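Local coordinates for capsid protein (Infectious hypodermal and hematopoietic necrosis virus, PDB 3N7X) that forms the icosahedral shell of a shrimp-infecting densovirus, sixty copies of its beta-barrel subunit assembling into the capsid and binding calcium, at residues 65-77 and 261-273. Residues are numbered along the deposited sequence; the frame is centred on the assembly and turned at random.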
ATOM      1  N   ASN A  65      60.885 -11.805  95.300  1.00 30.06           N
ATOM      2  CA  ASN A  65      60.391 -10.619  94.619  1.00 30.01           C
ATOM      3  C   ASN A  65      60.490 -10.762  93.111  1.00 29.15           C
ATOM      4  O   ASN A  65      61.421 -11.384  92.599  1.00 29.13           O
ATOM      5  CB  ASN A  65      61.167  -9.386  95.071  1.00 32.76           C
ATOM      6  CG  ASN A  65      60.863  -9.011  96.505  1.00 35.73           C
ATOM      7  OD1 ASN A  65      59.999  -9.618  97.143  1.00 36.69           O
ATOM      8  ND2 ASN A  65      61.562  -8.005  97.019  1.00 36.21           N
ATOM      9  N   PHE A  66      59.527 -10.181  92.403  1.00 26.55           N
ATOM     10  CA  PHE A  66      59.511 -10.252  90.951  1.00 25.04           C
ATOM     11  C   PHE A  66      60.794  -9.713  90.344  1.00 25.47           C
ATOM     12  O   PHE A  66      61.376  -8.755  90.850  1.00 26.79           O
ATOM     13  CB  PHE A  66      58.360  -9.426  90.363  1.00 23.23           C
ATOM     14  CG  PHE A  66      56.990  -9.877  90.780  1.00 22.16           C
ATOM     15  CD1 PHE A  66      56.664 -11.232  90.837  1.00 21.46           C
ATOM     16  CD2 PHE A  66      55.997  -8.937  91.051  1.00 20.02           C
ATOM     17  CE1 PHE A  66      55.368 -11.644  91.153  1.00 19.64           C
ATOM     18  CE2 PHE A  66      54.695  -9.337  91.367  1.00 18.94           C
ATOM     19  CZ  PHE A  66      54.380 -10.690  91.417  1.00 18.76           C
ATOM     20  N   ASP A  67      61.228 -10.335  89.255  1.00 25.62           N
ATOM     21  CA  ASP A  67      62.397  -9.877  88.509  1.00 25.98           C
ATOM     22  C   ASP A  67      62.135 -10.255  87.052  1.00 24.59           C
ATOM     23  O   ASP A  67      61.089 -10.821  86.737  1.00 23.88           O
ATOM     24  CB  ASP A  67      63.700 -10.519  89.018  1.00 28.13           C
ATOM     25  CG  ASP A  67      63.753 -12.018  88.796  1.00 31.60           C
ATOM     26  OD1 ASP A  67      63.463 -12.487  87.668  1.00 34.12           O
ATOM     27  OD2 ASP A  67      64.106 -12.730  89.758  1.00 33.27           O
ATOM     28  N   GLY A  68      63.065  -9.935  86.163  1.00 23.59           N
ATOM     29  CA  GLY A  68      62.870 -10.272  84.766  1.00 22.95           C
ATOM     30  C   GLY A  68      63.961 -11.195  84.268  1.00 23.07           C
ATOM     31  O   GLY A  68      64.411 -11.075  83.130  1.00 23.84           O
ATOM     32  N   LYS A  69      64.373 -12.133  85.113  1.00 22.37           N
ATOM     33  CA  LYS A  69      65.445 -13.058  84.763  1.00 22.81           C
ATOM     34  C   LYS A  69      65.032 -14.334  84.027  1.00 21.82           C
ATOM     35  O   LYS A  69      65.780 -14.827  83.181  1.00 20.26           O
ATOM     36  CB  LYS A  69      66.217 -13.438  86.026  1.00 22.33           C
ATOM     37  CG  LYS A  69      66.793 -12.254  86.772  1.00 24.69           C
ATOM     38  CD  LYS A  69      67.462 -12.699  88.067  1.00 25.77           C
ATOM     39  CE  LYS A  69      68.095 -11.525  88.795  1.00 27.73           C
ATOM     40  NZ  LYS A  69      68.653 -11.929  90.115  1.00 29.35           N
ATOM     41  N   ASN A  70      63.858 -14.873  84.349  1.00 21.20           N
ATOM     42  CA  ASN A  70      63.416 -16.109  83.713  1.00 21.41           C
ATOM     43  C   ASN A  70      62.026 -16.084  83.101  1.00 21.72           C
ATOM     44  O   ASN A  70      61.188 -15.249  83.440  1.00 23.27           O
ATOM     45  CB  ASN A  70      63.469 -17.276  84.706  1.00 21.94           C
ATOM     46  CG  ASN A  70      64.825 -17.433  85.352  1.00 22.55           C
ATOM     47  OD1 ASN A  70      65.102 -16.821  86.380  1.00 23.08           O
ATOM     48  ND2 ASN A  70      65.685 -18.247  84.745  1.00 21.47           N
ATOM     49  N   LEU A  71      61.800 -17.030  82.197  1.00 21.36           N
ATOM     50  CA  LEU A  71      60.522 -17.200  81.521  1.00 20.30           C
ATOM     51  C   LEU A  71      60.385 -18.688  81.234  1.00 20.44           C
ATOM     52  O   LEU A  71      61.388 -19.385  81.071  1.00 20.08           O
ATOM     53  CB  LEU A  71      60.493 -16.423  80.199  1.00 18.43           C
ATOM     54  CG  LEU A  71      60.465 -14.892  80.261  1.00 18.93           C
ATOM     55  CD1 LEU A  71      60.587 -14.312  78.854  1.00 17.08           C
ATOM     56  CD2 LEU A  71      59.176 -14.427  80.926  1.00 16.06           C
ATOM     57  N   TYR A  72      59.154 -19.185  81.199  1.00 20.67           N
ATOM     58  CA  TYR A  72      58.953 -20.588  80.890  1.00 20.82           C
ATOM     59  C   TYR A  72      59.107 -20.694  79.389  1.00 21.76           C
ATOM     60  O   TYR A  72      58.692 -19.800  78.653  1.00 23.03           O
ATOM     61  CB  TYR A  72      57.552 -21.054  81.272  1.00 20.68           C
ATOM     62  CG  TYR A  72      57.286 -21.079  82.751  1.00 22.77           C
ATOM     63  CD1 TYR A  72      56.821 -19.945  83.415  1.00 22.37           C
ATOM     64  CD2 TYR A  72      57.487 -22.244  83.492  1.00 23.07           C
ATOM     65  CE1 TYR A  72      56.558 -19.972  84.783  1.00 24.49           C
ATOM     66  CE2 TYR A  72      57.228 -22.284  84.856  1.00 23.42           C
ATOM     67  CZ  TYR A  72      56.764 -21.147  85.497  1.00 25.39           C
ATOM     68  OH  TYR A  72      56.505 -21.184  86.851  1.00 26.28           O
ATOM     69  N   CYS A  73      59.710 -21.782  78.932  1.00 22.22           N
ATOM     70  CA  CYS A  73      59.899 -21.979  77.508  1.00 23.26           C
ATOM     71  C   CYS A  73      59.159 -23.221  77.034  1.00 23.14           C
ATOM     72  O   CYS A  73      59.136 -24.237  77.726  1.00 24.74           O
ATOM     73  CB  CYS A  73      61.391 -22.114  77.191  1.00 23.56           C
ATOM     74  SG  CYS A  73      61.752 -22.557  75.470  1.00 27.93           S
ATOM     75  N   LEU A  74      58.533 -23.128  75.866  1.00 22.88           N
ATOM     76  CA  LEU A  74      57.835 -24.268  75.286  1.00 23.57           C
ATOM     77  C   LEU A  74      58.456 -24.510  73.916  1.00 23.83           C
ATOM     78  O   LEU A  74      58.114 -23.845  72.939  1.00 25.60           O
ATOM     79  CB  LEU A  74      56.336 -23.990  75.144  1.00 22.75           C
ATOM     80  CG  LEU A  74      55.546 -25.102  74.434  1.00 24.10           C
ATOM     81  CD1 LEU A  74      55.841 -26.454  75.063  1.00 22.95           C
ATOM     82  CD2 LEU A  74      54.063 -24.798  74.510  1.00 22.30           C
ATOM     83  N   PRO A  75      59.394 -25.463  73.835  1.00 23.08           N
ATOM     84  CA  PRO A  75      60.082 -25.801  72.586  1.00 22.51           C
ATOM     85  C   PRO A  75      59.262 -26.694  71.657  1.00 22.35           C
ATOM     86  O   PRO A  75      59.466 -27.907  71.608  1.00 22.96           O
ATOM     87  CB  PRO A  75      61.350 -26.481  73.083  1.00 21.20           C
ATOM     88  CG  PRO A  75      60.847 -27.247  74.264  1.00 21.69           C
ATOM     89  CD  PRO A  75      59.919 -26.259  74.959  1.00 22.00           C
ATOM     90  N   LEU A  76      58.345 -26.082  70.914  1.00 22.18           N
ATOM     91  CA  LEU A  76      57.485 -26.811  69.987  1.00 23.57           C
ATOM     92  C   LEU A  76      58.243 -27.541  68.902  1.00 23.03           C
ATOM     93  O   LEU A  76      57.702 -28.445  68.275  1.00 23.53           O
ATOM     94  CB  LEU A  76      56.508 -25.866  69.304  1.00 27.05           C
ATOM     95  CG  LEU A  76      55.591 -25.082  70.224  1.00 30.88           C
ATOM     96  CD1 LEU A  76      54.585 -24.327  69.388  1.00 33.39           C
ATOM     97  CD2 LEU A  76      54.893 -26.040  71.169  1.00 32.67           C
ATOM     98  N   HIS A  77      59.486 -27.138  68.665  1.00 21.83           N
ATOM     99  CA  HIS A  77      60.295 -27.763  67.630  1.00 22.23           C
ATOM    100  C   HIS A  77      60.947 -29.074  68.069  1.00 21.69           C
ATOM    101  O   HIS A  77      61.561 -29.765  67.252  1.00 22.59           O
ATOM    102  CB  HIS A  77      61.376 -26.788  67.155  1.00 21.83           C
ATOM    103  CG  HIS A  77      62.200 -26.221  68.267  1.00 22.40           C
ATOM    104  ND1 HIS A  77      63.579 -26.175  68.225  1.00 23.38           N
ATOM    105  CD2 HIS A  77      61.842 -25.676  69.454  1.00 20.98           C
ATOM    106  CE1 HIS A  77      64.033 -25.631  69.339  1.00 23.34           C
ATOM    107  NE2 HIS A  77      62.999 -25.319  70.102  1.00 23.24           N
ATOM    108  N   TRP A 261      61.764 -19.242  62.637  1.00 32.90           N
ATOM    109  CA  TRP A 261      60.671 -19.723  63.459  1.00 32.19           C
ATOM    110  C   TRP A 261      61.048 -19.492  64.917  1.00 31.94           C
ATOM    111  O   TRP A 261      62.170 -19.788  65.336  1.00 31.08           O
ATOM    112  CB  TRP A 261      60.447 -21.209  63.198  1.00 32.22           C
ATOM    113  CG  TRP A 261      59.391 -21.793  64.051  1.00 33.84           C
ATOM    114  CD1 TRP A 261      58.052 -21.844  63.787  1.00 33.50           C
ATOM    115  CD2 TRP A 261      59.570 -22.356  65.354  1.00 34.49           C
ATOM    116  NE1 TRP A 261      57.382 -22.405  64.852  1.00 35.35           N
ATOM    117  CE2 TRP A 261      58.290 -22.727  65.827  1.00 34.46           C
ATOM    118  CE3 TRP A 261      60.688 -22.579  66.171  1.00 32.94           C
ATOM    119  CZ2 TRP A 261      58.097 -23.311  67.085  1.00 33.39           C
ATOM    120  CZ3 TRP A 261      60.497 -23.159  67.423  1.00 33.20           C
ATOM    121  CH2 TRP A 261      59.209 -23.520  67.866  1.00 33.83           C
ATOM    122  N   GLN A 262      60.101 -18.971  65.689  1.00 31.61           N
ATOM    123  CA  GLN A 262      60.333 -18.668  67.098  1.00 31.89           C
ATOM    124  C   GLN A 262      59.550 -19.550  68.063  1.00 31.10           C
ATOM    125  O   GLN A 262      58.368 -19.827  67.838  1.00 32.33           O
ATOM    126  CB  GLN A 262      59.959 -17.209  67.373  1.00 32.78           C
ATOM    127  CG  GLN A 262      60.711 -16.218  66.521  1.00 34.21           C
ATOM    128  CD  GLN A 262      62.184 -16.223  66.827  1.00 35.55           C
ATOM    129  OE1 GLN A 262      63.009 -15.976  65.951  1.00 39.21           O
ATOM    130  NE2 GLN A 262      62.528 -16.499  68.079  1.00 35.08           N
ATOM    131  N   GLN A 263      60.210 -19.994  69.131  1.00 29.39           N
ATOM    132  CA  GLN A 263      59.531 -20.788  70.149  1.00 28.11           C
ATOM    133  C   GLN A 263      58.966 -19.738  71.098  1.00 26.97           C
ATOM    134  O   GLN A 263      59.333 -18.565  71.014  1.00 26.22           O
ATOM    135  CB  GLN A 263      60.495 -21.731  70.892  1.00 27.96           C
ATOM    136  CG  GLN A 263      61.703 -21.072  71.547  1.00 26.59           C
ATOM    137  CD  GLN A 263      62.934 -21.067  70.651  1.00 27.75           C
ATOM    138  OE1 GLN A 263      62.970 -20.393  69.622  1.00 28.07           O
ATOM    139  NE2 GLN A 263      63.949 -21.828  71.043  1.00 25.86           N
ATOM    140  N   ILE A 264      58.076 -20.133  71.997  1.00 26.19           N
ATOM    141  CA  ILE A 264      57.490 -19.151  72.895  1.00 25.23           C
ATOM    142  C   ILE A 264      58.011 -19.184  74.323  1.00 24.56           C
ATOM    143  O   ILE A 264      58.519 -20.198  74.794  1.00 24.57           O
ATOM    144  CB  ILE A 264      55.958 -19.285  72.918  1.00 24.88           C
ATOM    145  CG1 ILE A 264      55.564 -20.683  73.381  1.00 24.18           C
ATOM    146  CG2 ILE A 264      55.398 -19.026  71.530  1.00 23.59           C
ATOM    147  CD1 ILE A 264      54.072 -20.889  73.437  1.00 25.28           C
ATOM    148  N   PHE A 265      57.882 -18.044  74.994  1.00 23.94           N
ATOM    149  CA  PHE A 265      58.307 -17.875  76.375  1.00 24.86           C
ATOM    150  C   PHE A 265      57.115 -17.296  77.125  1.00 26.09           C
ATOM    151  O   PHE A 265      56.372 -16.486  76.571  1.00 27.20           O
ATOM    152  CB  PHE A 265      59.501 -16.928  76.430  1.00 24.69           C
ATOM    153  CG  PHE A 265      60.723 -17.475  75.752  1.00 24.86           C
ATOM    154  CD1 PHE A 265      61.544 -18.388  76.403  1.00 25.57           C
ATOM    155  CD2 PHE A 265      61.031 -17.110  74.445  1.00 25.58           C
ATOM    156  CE1 PHE A 265      62.659 -18.935  75.761  1.00 24.59           C
ATOM    157  CE2 PHE A 265      62.138 -17.650  73.794  1.00 24.89           C
ATOM    158  CZ  PHE A 265      62.954 -18.564  74.456  1.00 25.30           C
ATOM    159  N   MET A 266      56.922 -17.708  78.375  1.00 26.55           N
ATOM    160  CA  MET A 266      55.769 -17.233  79.136  1.00 26.14           C
ATOM    161  C   MET A 266      56.031 -16.981  80.604  1.00 24.82           C
ATOM    162  O   MET A 266      57.077 -17.341  81.137  1.00 25.77           O
ATOM    163  CB  MET A 266      54.633 -18.251  79.053  1.00 27.68           C
ATOM    164  CG  MET A 266      54.280 -18.692  77.659  1.00 33.08           C
ATOM    165  SD  MET A 266      53.919 -20.456  77.642  1.00 36.70           S
ATOM    166  CE  MET A 266      55.578 -21.098  77.894  1.00 33.05           C
ATOM    167  N   ARG A 267      55.037 -16.370  81.240  1.00 23.43           N
ATOM    168  CA  ARG A 267      55.042 -16.075  82.667  1.00 22.24           C
ATOM    169  C   ARG A 267      53.707 -15.433  82.992  1.00 21.74           C
ATOM    170  O   ARG A 267      53.186 -14.640  82.206  1.00 21.34           O
ATOM    171  CB  ARG A 267      56.173 -15.111  83.048  1.00 20.33           C
ATOM    172  CG  ARG A 267      55.895 -13.647  82.754  1.00 19.41           C
ATOM    173  CD  ARG A 267      56.981 -12.760  83.340  1.00 18.35           C
ATOM    174  NE  ARG A 267      56.737 -11.349  83.063  1.00 19.97           N
ATOM    175  CZ  ARG A 267      57.519 -10.356  83.478  1.00 19.89           C
ATOM    176  NH1 ARG A 267      58.605 -10.616  84.194  1.00 20.33           N
ATOM    177  NH2 ARG A 267      57.212  -9.102  83.177  1.00 19.19           N
ATOM    178  N   MET A 268      53.130 -15.796  84.128  1.00 21.74           N
ATOM    179  CA  MET A 268      51.876 -15.187  84.529  1.00 22.96           C
ATOM    180  C   MET A 268      52.277 -13.728  84.734  1.00 23.45           C
ATOM    181  O   MET A 268      53.364 -13.453  85.244  1.00 24.30           O
ATOM    182  CB  MET A 268      51.382 -15.811  85.836  1.00 23.29           C
ATOM    183  CG  MET A 268      50.006 -15.345  86.288  1.00 28.26           C
ATOM    184  SD  MET A 268      48.568 -16.022  85.390  1.00 29.99           S
ATOM    185  CE  MET A 268      49.332 -16.922  84.122  1.00 31.87           C
ATOM    186  N   SER A 269      51.434 -12.792  84.314  1.00 22.90           N
ATOM    187  CA  SER A 269      51.770 -11.379  84.463  1.00 22.22           C
ATOM    188  C   SER A 269      51.989 -11.033  85.940  1.00 21.62           C
ATOM    189  O   SER A 269      51.096 -11.207  86.770  1.00 21.87           O
ATOM    190  CB  SER A 269      50.661 -10.512  83.863  1.00 20.83           C
ATOM    191  OG  SER A 269      51.116  -9.187  83.668  1.00 22.05           O
ATOM    192  N   PRO A 270      53.192 -10.548  86.287  1.00 20.93           N
ATOM    193  CA  PRO A 270      53.540 -10.181  87.665  1.00 20.29           C
ATOM    194  C   PRO A 270      52.848  -8.904  88.134  1.00 20.54           C
ATOM    195  O   PRO A 270      53.235  -7.803  87.751  1.00 21.95           O
ATOM    196  CB  PRO A 270      55.054 -10.035  87.601  1.00 19.23           C
ATOM    197  CG  PRO A 270      55.261  -9.478  86.224  1.00 20.61           C
ATOM    198  CD  PRO A 270      54.330 -10.320  85.377  1.00 20.09           C
ATOM    199  N   ILE A 271      51.837  -9.060  88.982  1.00 20.63           N
ATOM    200  CA  ILE A 271      51.071  -7.922  89.479  1.00 21.43           C
ATOM    201  C   ILE A 271      51.592  -7.266  90.761  1.00 22.47           C
ATOM    202  O   ILE A 271      51.620  -7.893  91.821  1.00 22.27           O
ATOM    203  CB  ILE A 271      49.603  -8.326  89.742  1.00 21.75           C
ATOM    204  CG1 ILE A 271      49.042  -9.081  88.538  1.00 21.36           C
ATOM    205  CG2 ILE A 271      48.765  -7.087  90.033  1.00 19.15           C
ATOM    206  CD1 ILE A 271      49.068  -8.295  87.254  1.00 19.29           C
ATOM    207  N   LYS A 272      51.993  -6.003  90.652  1.00 22.80           N
ATOM    208  CA  LYS A 272      52.462  -5.227  91.799  1.00 23.82           C
ATOM    209  C   LYS A 272      51.377  -4.204  92.098  1.00 24.21           C
ATOM    210  O   LYS A 272      50.751  -3.680  91.180  1.00 25.14           O
ATOM    211  CB  LYS A 272      53.748  -4.462  91.481  1.00 24.21           C
ATOM    212  CG  LYS A 272      55.016  -5.258  91.616  1.00 26.67           C
ATOM    213  CD  LYS A 272      56.225  -4.341  91.542  1.00 26.09           C
ATOM    214  CE  LYS A 272      57.516  -5.144  91.571  1.00 30.15           C
ATOM    215  NZ  LYS A 272      58.746  -4.300  91.460  1.00 33.07           N
ATOM    216  N   GLY A 273      51.158  -3.916  93.376  1.00 23.99           N
ATOM    217  CA  GLY A 273      50.154  -2.935  93.744  1.00 23.09           C
ATOM    218  C   GLY A 273      50.788  -1.558  93.802  1.00 23.17           C
ATOM    219  O   GLY A 273      52.007  -1.441  93.696  1.00 22.95           O
TER
HETATM  220  O   HOH W   1      60.248  -6.818  92.518  1.00 25.08           O
HETATM  221  O   HOH W   2      64.214 -24.198  73.029  1.00 25.79           O
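Phe66 reaches the loop after strand 264-268, and Cys73 the strand itself, through different first torsions. In Phe66, CG lies anti to the carbonyl carbon; chi1 -61° carries the ring over to Pro270, and chi2 -42° turns one face to it. Pro270 CB stands 3.6 Å from the ring centroid, almost on its normal, a CH-pi contact, while Ile271 O and Lys272 CG meet the ring edge. In Cys73, SG is anti to the backbone N (chi1 173°) and approaches the Phe265 ring obliquely, 3.7 Å from CE1. Around Cys73 and Phe265, a non-hydrogen-bonded pair, the backbones run antiparallel: Tyr72 N gives to Met266 O and Met266 N to Tyr72 O, both at 2.8 Å, and Leu74 N reaches Ile264 O at 3.1 Å. On the face carrying Tyr72 and Leu74, the bent Met266 chain brings CE within 3.9 Å of Tyr72 CB. Leu71 CD2 packs along the aliphatic part of Arg267, whose NE continues to a salt bridge with Glu150. Beyond the strands, Leu76 CB meets the edge of Trp261 at CZ2, 3.7 Å away. The pair is buried at the middle of an antiparallel sheet of the capsid barrel, strand 179-182 flanking 70-74 and strand 149-153 flanking 264-268.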